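Long-range contacts in galactan 1,3-beta-galactosidase (Phanerochaete chrysosporium, PDB 7BYS), which probably cleaves beta-1,3-linked galactose units from the ends of galactan chains, using a family 43 glycoside hydrolase domain joined to a carbohydrate-binding module: residues K90-F98 / G111-Y122; D230-W239 / G280-D288. All coordinates share one frame; numbering follows the deposited sequence.

Contact 1: residues K90-F98 / G111-Y122; sequences KNSEYVMWF and GVATAKTPCGPY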
loop_
_atom_site.group_PDB
_atom_site.type_symbol
_atom_site.label_atom_id
_atom_site.label_comp_id
_atom_site.label_asym_id
_atom_site.label_seq_id
_atom_site.Cartn_x
_atom_site.Cartn_y
_atom_site.Cartn_z
ATOM N N LYS A 90 -26.072 10.084 13.637
ATOM C CA LYS A 90 -27.321 9.861 14.363
ATOM C C LYS A 90 -27.060 9.377 15.785
ATOM O O LYS A 90 -27.734 9.809 16.730
ATOM C CB LYS A 90 -28.191 8.852 13.603
ATOM C CG LYS A 90 -29.482 8.468 14.322
ATOM C CD LYS A 90 -30.327 7.500 13.494
ATOM C CE LYS A 90 -29.848 6.059 13.625
ATOM N NZ LYS A 90 -30.104 5.450 14.958
ATOM N N ASN A 91 -26.078 8.491 15.966
ATOM C CA ASN A 91 -25.800 7.876 17.258
ATOM C C ASN A 91 -24.573 8.461 17.944
ATOM O O ASN A 91 -24.264 8.056 19.071
ATOM C CB ASN A 91 -25.608 6.365 17.089
ATOM C CG ASN A 91 -26.826 5.689 16.502
ATOM O OD1 ASN A 91 -27.953 6.149 16.682
ATOM N ND2 ASN A 91 -26.610 4.582 15.804
ATOM N N SER A 92 -23.874 9.392 17.293
ATOM C CA SER A 92 -22.596 9.923 17.781
ATOM C C SER A 92 -21.630 8.795 18.139
ATOM O O SER A 92 -21.042 8.757 19.222
ATOM C CB SER A 92 -22.799 10.887 18.951
ATOM O OG SER A 92 -23.702 11.918 18.592
ATOM N N GLU A 93 -21.468 7.859 17.207
ATOM C CA GLU A 93 -20.733 6.634 17.465
ATOM C C GLU A 93 -19.817 6.331 16.291
ATOM O O GLU A 93 -20.210 6.481 15.128
ATOM C CB GLU A 93 -21.722 5.479 17.623
ATOM C CG GLU A 93 -21.103 4.184 18.069
ATOM C CD GLU A 93 -22.144 3.145 18.408
ATOM O OE1 GLU A 93 -22.915 2.752 17.498
ATOM O OE2 GLU A 93 -22.205 2.726 19.586
ATOM N N TYR A 94 -18.593 5.906 16.603
ATOM C CA TYR A 94 -17.669 5.396 15.599
ATOM C C TYR A 94 -17.903 3.906 15.430
ATOM O O TYR A 94 -18.017 3.170 16.413
ATOM C CB TYR A 94 -16.221 5.671 16.014
ATOM C CG TYR A 94 -15.942 7.148 16.091
ATOM C CD1 TYR A 94 -15.501 7.854 14.984
ATOM C CD2 TYR A 94 -16.173 7.854 17.269
ATOM C CE1 TYR A 94 -15.285 9.214 15.042
ATOM C CE2 TYR A 94 -15.956 9.194 17.336
ATOM C CZ TYR A 94 -15.513 9.874 16.228
ATOM O OH TYR A 94 -15.297 11.227 16.321
ATOM N N VAL A 95 -17.997 3.465 14.180
ATOM C CA VAL A 95 -18.311 2.079 13.873
ATOM C C VAL A 95 -17.193 1.526 13.012
ATOM O O VAL A 95 -16.918 2.061 11.926
ATOM C CB VAL A 95 -19.678 1.926 13.187
ATOM C CG1 VAL A 95 -20.019 0.462 13.061
ATOM C CG2 VAL A 95 -20.760 2.678 13.989
ATOM N N MET A 96 -16.547 0.470 13.506
ATOM C CA MET A 96 -15.487 -0.235 12.802
ATOM C C MET A 96 -16.045 -1.506 12.180
ATOM O O MET A 96 -16.731 -2.280 12.855
ATOM C CB MET A 96 -14.356 -0.595 13.768
ATOM C CG MET A 96 -13.208 -1.352 13.111
ATOM S SD MET A 96 -12.024 -1.962 14.344
ATOM C CE MET A 96 -11.394 -0.424 15.031
ATOM N N TRP A 97 -15.745 -1.728 10.901
ATOM C CA TRP A 97 -15.993 -3.007 10.246
ATOM C C TRP A 97 -14.659 -3.632 9.851
ATOM O O TRP A 97 -13.662 -2.933 9.625
ATOM C CB TRP A 97 -16.853 -2.843 8.980
ATOM C CG TRP A 97 -18.288 -2.522 9.262
ATOM C CD1 TRP A 97 -18.760 -1.461 9.972
ATOM C CD2 TRP A 97 -19.434 -3.269 8.834
ATOM N NE1 TRP A 97 -20.136 -1.507 10.030
ATOM C CE2 TRP A 97 -20.573 -2.600 9.326
ATOM C CE3 TRP A 97 -19.609 -4.446 8.093
ATOM C CZ2 TRP A 97 -21.875 -3.074 9.106
ATOM C CZ3 TRP A 97 -20.904 -4.913 7.868
ATOM C CH2 TRP A 97 -22.017 -4.224 8.370
ATOM N N PHE A 98 -14.632 -4.960 9.794
ATOM C CA PHE A 98 -13.420 -5.653 9.382
ATOM C C PHE A 98 -13.782 -7.016 8.815
ATOM O O PHE A 98 -14.871 -7.541 9.053
ATOM C CB PHE A 98 -12.405 -5.772 10.532
ATOM C CG PHE A 98 -12.959 -6.390 11.798
ATOM C CD1 PHE A 98 -13.529 -5.594 12.783
ATOM C CD2 PHE A 98 -12.878 -7.756 12.006
ATOM C CE1 PHE A 98 -14.008 -6.154 13.965
ATOM C CE2 PHE A 98 -13.362 -8.324 13.190
ATOM C CZ PHE A 98 -13.931 -7.523 14.161
ATOM N N GLY A 111 -16.853 -8.466 10.805
ATOM C CA GLY A 111 -17.000 -8.166 12.218
ATOM C C GLY A 111 -17.275 -6.684 12.389
ATOM O O GLY A 111 -16.892 -5.868 11.545
ATOM N N VAL A 112 -17.952 -6.336 13.487
ATOM C CA VAL A 112 -18.337 -4.963 13.800
ATOM C C VAL A 112 -17.926 -4.650 15.234
ATOM O O VAL A 112 -18.052 -5.498 16.129
ATOM C CB VAL A 112 -19.844 -4.711 13.586
ATOM C CG1 VAL A 112 -20.193 -3.257 13.895
ATOM C CG2 VAL A 112 -20.245 -5.065 12.158
ATOM N N ALA A 113 -17.412 -3.444 15.450
ATOM C CA ALA A 113 -17.095 -2.962 16.790
ATOM C C ALA A 113 -17.406 -1.474 16.846
ATOM O O ALA A 113 -17.448 -0.794 15.814
ATOM C CB ALA A 113 -15.632 -3.235 17.185
ATOM N N THR A 114 -17.641 -0.957 18.054
ATOM C CA THR A 114 -18.087 0.424 18.198
ATOM C C THR A 114 -17.306 1.151 19.285
ATOM O O THR A 114 -16.726 0.537 20.185
ATOM C CB THR A 114 -19.589 0.520 18.527
ATOM O OG1 THR A 114 -19.851 -0.181 19.747
ATOM C CG2 THR A 114 -20.441 -0.089 17.422
ATOM N N ALA A 115 -17.307 2.478 19.201
ATOM C CA ALA A 115 -16.681 3.280 20.244
ATOM C C ALA A 115 -17.252 4.688 20.222
ATOM O O ALA A 115 -17.826 5.128 19.224
ATOM C CB ALA A 115 -15.156 3.305 20.093
ATOM N N LYS A 116 -17.073 5.400 21.334
ATOM C CA LYS A 116 -17.504 6.788 21.411
ATOM C C LYS A 116 -16.407 7.783 21.048
ATOM O O LYS A 116 -16.702 8.971 20.866
ATOM C CB LYS A 116 -18.066 7.110 22.801
ATOM C CG LYS A 116 -19.211 6.212 23.213
ATOM C CD LYS A 116 -20.395 6.347 22.272
ATOM C CE LYS A 116 -21.043 7.712 22.391
ATOM N NZ LYS A 116 -22.361 7.746 21.692
ATOM N N THR A 117 -15.165 7.337 20.917
ATOM C CA THR A 117 -14.055 8.181 20.508
ATOM C C THR A 117 -13.361 7.500 19.342
ATOM O O THR A 117 -13.464 6.279 19.185
ATOM C CB THR A 117 -13.062 8.393 21.660
ATOM O OG1 THR A 117 -12.527 7.130 22.069
ATOM C CG2 THR A 117 -13.769 9.047 22.848
ATOM N N PRO A 118 -12.664 8.264 18.492
ATOM C CA PRO A 118 -12.080 7.656 17.279
ATOM C C PRO A 118 -11.102 6.521 17.530
ATOM O O PRO A 118 -11.114 5.540 16.783
ATOM C CB PRO A 118 -11.391 8.835 16.586
ATOM C CG PRO A 118 -12.028 10.043 17.121
ATOM C CD PRO A 118 -12.539 9.735 18.491
ATOM N N CYS A 119 -10.228 6.619 18.530
ATOM C CA CYS A 119 -9.327 5.497 18.764
ATOM C C CYS A 119 -9.871 4.501 19.772
ATOM O O CYS A 119 -9.235 3.475 20.009
ATOM C CB CYS A 119 -7.922 5.955 19.177
ATOM S SG CYS A 119 -6.851 6.585 17.838
ATOM N N GLY A 120 -11.046 4.753 20.345
ATOM C CA GLY A 120 -11.650 3.798 21.230
ATOM C C GLY A 120 -10.911 3.733 22.547
ATOM O O GLY A 120 -10.575 4.764 23.134
ATOM N N PRO A 121 -10.603 2.521 23.022
ATOM C CA PRO A 121 -10.757 1.211 22.370
ATOM C C PRO A 121 -12.193 0.833 22.041
ATOM O O PRO A 121 -13.132 1.285 22.705
ATOM C CB PRO A 121 -10.196 0.233 23.410
ATOM C CG PRO A 121 -9.279 1.061 24.242
ATOM C CD PRO A 121 -9.941 2.399 24.333
ATOM N N TYR A 122 -12.352 0.021 21.004
ATOM C CA TYR A 122 -13.655 -0.367 20.489
ATOM C C TYR A 122 -14.160 -1.619 21.194
ATOM O O TYR A 122 -13.384 -2.414 21.731
ATOM C CB TYR A 122 -13.575 -0.615 18.971
ATOM C CG TYR A 122 -13.481 0.652 18.160
ATOM C CD1 TYR A 122 -12.362 1.478 18.248
ATOM C CD2 TYR A 122 -14.523 1.034 17.303
ATOM C CE1 TYR A 122 -12.278 2.647 17.523
ATOM C CE2 TYR A 122 -14.442 2.200 16.564
ATOM C CZ TYR A 122 -13.318 3.001 16.678
ATOM O OH TYR A 122 -13.208 4.170 15.974
HETATM O O HOH W 1 -19.011 10.299 20.194
HETATM O O HOH W 2 -22.394 0.118 20.373
#

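Contact 2: residues D230-W239 / G280-D288; sequences DIAPSATRTW and GAPQIVHAD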
loop_
_atom_site.group_PDB
_atom_site.type_symbol
_atom_site.label_atom_id
_atom_site.label_comp_id
_atom_site.label_asym_id
_atom_site.label_seq_id
_atom_site.Cartn_x
_atom_site.Cartn_y
_atom_site.Cartn_z
ATOM N N ASP A 230 -6.790 -0.347 -16.049
ATOM C CA ASP A 230 -5.614 -0.329 -15.184
ATOM C C ASP A 230 -5.391 1.040 -14.552
ATOM O O ASP A 230 -5.597 2.079 -15.185
ATOM C CB ASP A 230 -4.377 -0.706 -16.004
ATOM C CG ASP A 230 -4.276 -2.190 -16.260
ATOM O OD1 ASP A 230 -4.210 -2.969 -15.284
ATOM O OD2 ASP A 230 -4.276 -2.586 -17.445
ATOM N N ILE A 231 -4.931 1.032 -13.290
ATOM C CA ILE A 231 -4.456 2.258 -12.647
ATOM C C ILE A 231 -2.947 2.447 -12.768
ATOM O O ILE A 231 -2.445 3.525 -12.419
ATOM C CB ILE A 231 -4.876 2.367 -11.163
ATOM C CG1 ILE A 231 -4.269 1.243 -10.302
ATOM C CG2 ILE A 231 -6.400 2.418 -11.037
ATOM C CD1 ILE A 231 -4.526 1.428 -8.781
ATOM N N ALA A 232 -2.214 1.448 -13.252
ATOM C CA ALA A 232 -0.760 1.482 -13.320
ATOM C C ALA A 232 -0.325 0.582 -14.467
ATOM O O ALA A 232 -1.127 -0.213 -14.973
ATOM C CB ALA A 232 -0.140 1.018 -11.992
ATOM N N PRO A 233 0.932 0.687 -14.914
ATOM C CA PRO A 233 1.403 -0.216 -15.980
ATOM C C PRO A 233 1.253 -1.669 -15.547
ATOM O O PRO A 233 1.691 -2.050 -14.465
ATOM C CB PRO A 233 2.880 0.172 -16.144
ATOM C CG PRO A 233 2.965 1.569 -15.611
ATOM C CD PRO A 233 1.987 1.625 -14.481
ATOM N N SER A 234 0.606 -2.480 -16.389
ATOM C CA SER A 234 0.211 -3.816 -15.950
ATOM C C SER A 234 1.408 -4.661 -15.533
ATOM O O SER A 234 1.320 -5.419 -14.559
ATOM C CB SER A 234 -0.638 -4.527 -17.009
ATOM O OG SER A 234 -0.082 -4.408 -18.295
ATOM N N ALA A 235 2.538 -4.544 -16.242
ATOM C CA ALA A 235 3.676 -5.400 -15.928
ATOM C C ALA A 235 4.188 -5.169 -14.510
ATOM O O ALA A 235 4.767 -6.077 -13.904
ATOM C CB ALA A 235 4.797 -5.202 -16.953
ATOM N N THR A 236 3.973 -3.972 -13.959
ATOM C CA THR A 236 4.498 -3.675 -12.629
ATOM C C THR A 236 3.651 -4.241 -11.499
ATOM O O THR A 236 4.076 -4.157 -10.345
ATOM C CB THR A 236 4.650 -2.165 -12.384
ATOM O OG1 THR A 236 3.362 -1.559 -12.231
ATOM C CG2 THR A 236 5.422 -1.477 -13.506
ATOM N N ARG A 237 2.463 -4.772 -11.794
ATOM C CA ARG A 237 1.580 -5.322 -10.767
ATOM C C ARG A 237 1.293 -4.271 -9.694
ATOM O O ARG A 237 1.525 -4.471 -8.499
ATOM C CB ARG A 237 2.151 -6.612 -10.178
ATOM C CG ARG A 237 2.602 -7.606 -11.248
ATOM C CD ARG A 237 3.256 -8.846 -10.657
ATOM N NE ARG A 237 4.482 -8.499 -9.946
ATOM C CZ ARG A 237 5.126 -9.313 -9.117
ATOM N NH1 ARG A 237 4.669 -10.540 -8.876
ATOM N NH2 ARG A 237 6.221 -8.884 -8.496
ATOM N N THR A 238 0.776 -3.129 -10.163
ATOM C CA THR A 238 0.493 -1.971 -9.314
ATOM C C THR A 238 1.748 -1.507 -8.588
ATOM O O THR A 238 1.718 -1.164 -7.404
ATOM C CB THR A 238 -0.680 -2.200 -8.354
ATOM O OG1 THR A 238 -1.670 -3.013 -8.993
ATOM C CG2 THR A 238 -1.346 -0.873 -8.006
ATOM N N TRP A 239 2.866 -1.467 -9.316
ATOM C CA TRP A 239 4.145 -1.106 -8.707
ATOM C C TRP A 239 4.410 -1.966 -7.473
ATOM O O TRP A 239 4.873 -1.486 -6.433
ATOM C CB TRP A 239 4.211 0.396 -8.397
ATOM C CG TRP A 239 4.154 1.241 -9.643
ATOM C CD1 TRP A 239 3.099 1.982 -10.084
ATOM C CD2 TRP A 239 5.185 1.379 -10.632
ATOM N NE1 TRP A 239 3.417 2.594 -11.269
ATOM C CE2 TRP A 239 4.696 2.253 -11.623
ATOM C CE3 TRP A 239 6.487 0.879 -10.753
ATOM C CZ2 TRP A 239 5.451 2.622 -12.741
ATOM C CZ3 TRP A 239 7.244 1.255 -11.861
ATOM C CH2 TRP A 239 6.723 2.120 -12.835
ATOM N N GLY A 280 -9.420 12.493 -16.539
ATOM C CA GLY A 280 -10.715 11.868 -16.364
ATOM C C GLY A 280 -10.666 10.425 -15.909
ATOM O O GLY A 280 -11.646 9.933 -15.333
ATOM N N ALA A 281 -9.562 9.732 -16.155
ATOM C CA ALA A 281 -9.323 8.388 -15.670
ATOM C C ALA A 281 -8.274 8.465 -14.579
ATOM O O ALA A 281 -7.265 9.160 -14.760
ATOM C CB ALA A 281 -8.797 7.529 -16.820
ATOM N N PRO A 282 -8.465 7.807 -13.437
ATOM C CA PRO A 282 -7.434 7.854 -12.393
ATOM C C PRO A 282 -6.229 7.009 -12.780
ATOM O O PRO A 282 -6.363 5.939 -13.372
ATOM C CB PRO A 282 -8.145 7.288 -11.158
ATOM C CG PRO A 282 -9.264 6.452 -11.710
ATOM C CD PRO A 282 -9.693 7.128 -12.986
ATOM N N GLN A 283 -5.043 7.518 -12.464
ATOM C CA GLN A 283 -3.792 6.825 -12.750
ATOM C C GLN A 283 -2.825 7.090 -11.613
ATOM O O GLN A 283 -2.699 8.228 -11.160
ATOM C CB GLN A 283 -3.153 7.321 -14.055
ATOM C CG GLN A 283 -3.802 6.811 -15.336
ATOM C CD GLN A 283 -3.801 5.298 -15.441
ATOM O OE1 GLN A 283 -2.770 4.673 -15.706
ATOM N NE2 GLN A 283 -4.962 4.700 -15.224
ATOM N N ILE A 284 -2.161 6.034 -11.137
ATOM C CA ILE A 284 -1.103 6.215 -10.155
ATOM C C ILE A 284 0.002 7.057 -10.776
ATOM O O ILE A 284 0.422 6.815 -11.915
ATOM C CB ILE A 284 -0.574 4.846 -9.697
ATOM C CG1 ILE A 284 -1.534 4.204 -8.694
ATOM C CG2 ILE A 284 0.842 4.982 -9.127
ATOM C CD1 ILE A 284 -1.132 2.795 -8.270
ATOM N N VAL A 285 0.452 8.067 -10.044
ATOM C CA VAL A 285 1.658 8.811 -10.385
ATOM C C VAL A 285 2.806 8.117 -9.664
ATOM O O VAL A 285 2.865 8.119 -8.432
ATOM C CB VAL A 285 1.541 10.266 -9.926
ATOM C CG1 VAL A 285 2.817 11.050 -10.266
ATOM C CG2 VAL A 285 0.309 10.916 -10.543
ATOM N N HIS A 286 3.701 7.489 -10.419
ATOM C CA HIS A 286 4.803 6.751 -9.802
ATOM C C HIS A 286 5.877 7.735 -9.360
ATOM O O HIS A 286 6.789 8.082 -10.118
ATOM C CB HIS A 286 5.370 5.711 -10.754
ATOM C CG HIS A 286 6.464 4.900 -10.145
ATOM N ND1 HIS A 286 7.784 5.023 -10.534
ATOM C CD2 HIS A 286 6.447 3.997 -9.138
ATOM C CE1 HIS A 286 8.525 4.201 -9.816
ATOM N NE2 HIS A 286 7.741 3.566 -8.963
ATOM N N ALA A 287 5.767 8.174 -8.112
ATOM C CA ALA A 287 6.647 9.178 -7.520
ATOM C C ALA A 287 7.384 8.522 -6.366
ATOM O O ALA A 287 6.783 8.239 -5.323
ATOM C CB ALA A 287 5.840 10.367 -7.001
ATOM N N ASP A 288 8.693 8.289 -6.543
ATOM C CA ASP A 288 9.478 7.645 -5.495
ATOM C C ASP A 288 9.469 8.464 -4.215
ATOM O O ASP A 288 9.494 7.902 -3.115
ATOM C CB ASP A 288 10.938 7.480 -5.938
ATOM C CG ASP A 288 11.100 6.632 -7.196
ATOM O OD1 ASP A 288 10.495 5.545 -7.282
ATOM O OD2 ASP A 288 11.863 7.046 -8.094
HETATM O O HOH W 3 1.802 4.456 -12.695
#

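Contact 1: residues K90-F98 / G111-Y122
P118, in the turn after strand 111-115, sits over one face of the Y94 ring, its CA 3.9 Å from the ring centroid and almost on the normal, a CH-pi contact, while A115 O and K116 O border its edge. Beside it Y122 fills a slot: M96 CE sits over the middle of its ring, 3.9 Å from Y122 CD1, a CH-pi contact, with SD farther above the same face (Met-aromatic), and A115 CB meets the opposite face. The methionine chain bends only at its last torsion (chi3 -64°), laying the methyl on the ring. Y122 OH donates to P118 O (2.6 Å). With an alanine in place of Y122, the slot between M96 CE and A115 CB would probably be left as a gap and P118 O would lose this donor. F98 covers G111 CA, where a side chain would strike the ring. On the other face, V112 CG2 sits over the six-membered ring of W97, 3.8 Å from CE2. Six backbone hydrogen bonds pair these antiparallel strands, the middle two of a four-stranded propeller blade between strands 79-88 and 123-128; V85 packs on M96 and Y122, and L25 of strand 22-27 on Y94 and P118.

Contact 2: residues D230-W239 / G280-D288
In the five-bladed beta-propeller of this GH43 enzyme, the short outermost strand 283-284 of the last blade meets the connection that leaves strand 229-230 of the preceding blade and leads into the innermost strand 242-249 of the last. Polar bonds join the start of the connection to the strand: I284 N donates to I231 O at 2.8 Å, and the Q283 side chain, folded back at chi2 (-59°), brings NE2 to D230 O. That bond is short, 2.7 Å, and lies in both the amide and the carbonyl plane, on a lone pair of the acceptor. Beyond it I284 faces the connection with two branches: CD1 touches both I231 CD1 and T238 CG2, each 3.7 Å away, and CG2 meets W239 CD1. Y255 of strand 252-259 also touches I231, T238 and I284. With CG of H286 swung opposite the backbone N (chi1 -178°), the imidazole lies over the indole in a face-to-face stack, planes at 16°, with CD2 only 3.3 Å from W239 CD2. T236 OG1 lies under the opposite indole face and accepts from W239 N in an ST motif. At the indole's edge, a water accepts from W239 NE1 and donates to I284 O, 2.8 Å from each.

Contact 1 is buried within a single blade, whereas contact 2 is partly buried and joins two blades by way of a connecting loop; they share no strand. Their centres stand about 33 Å apart on opposite sides of the chain's centre. In 90-98 / 111-122 a regular antiparallel pairing supplies the backbone bonds, and side chains interlock over both faces of the sheet, largely by CH-pi contacts. In 230-239 / 280-288 backbone pairing shrinks to one bond, so a glutamine amide, a bridging water and a true ring stack take a larger share. Contact 1 approaches the galactose-binding E81 and R82 through F98; contact 2 has W239 about 9 Å, side chain to side chain, from the calcium ligand D422.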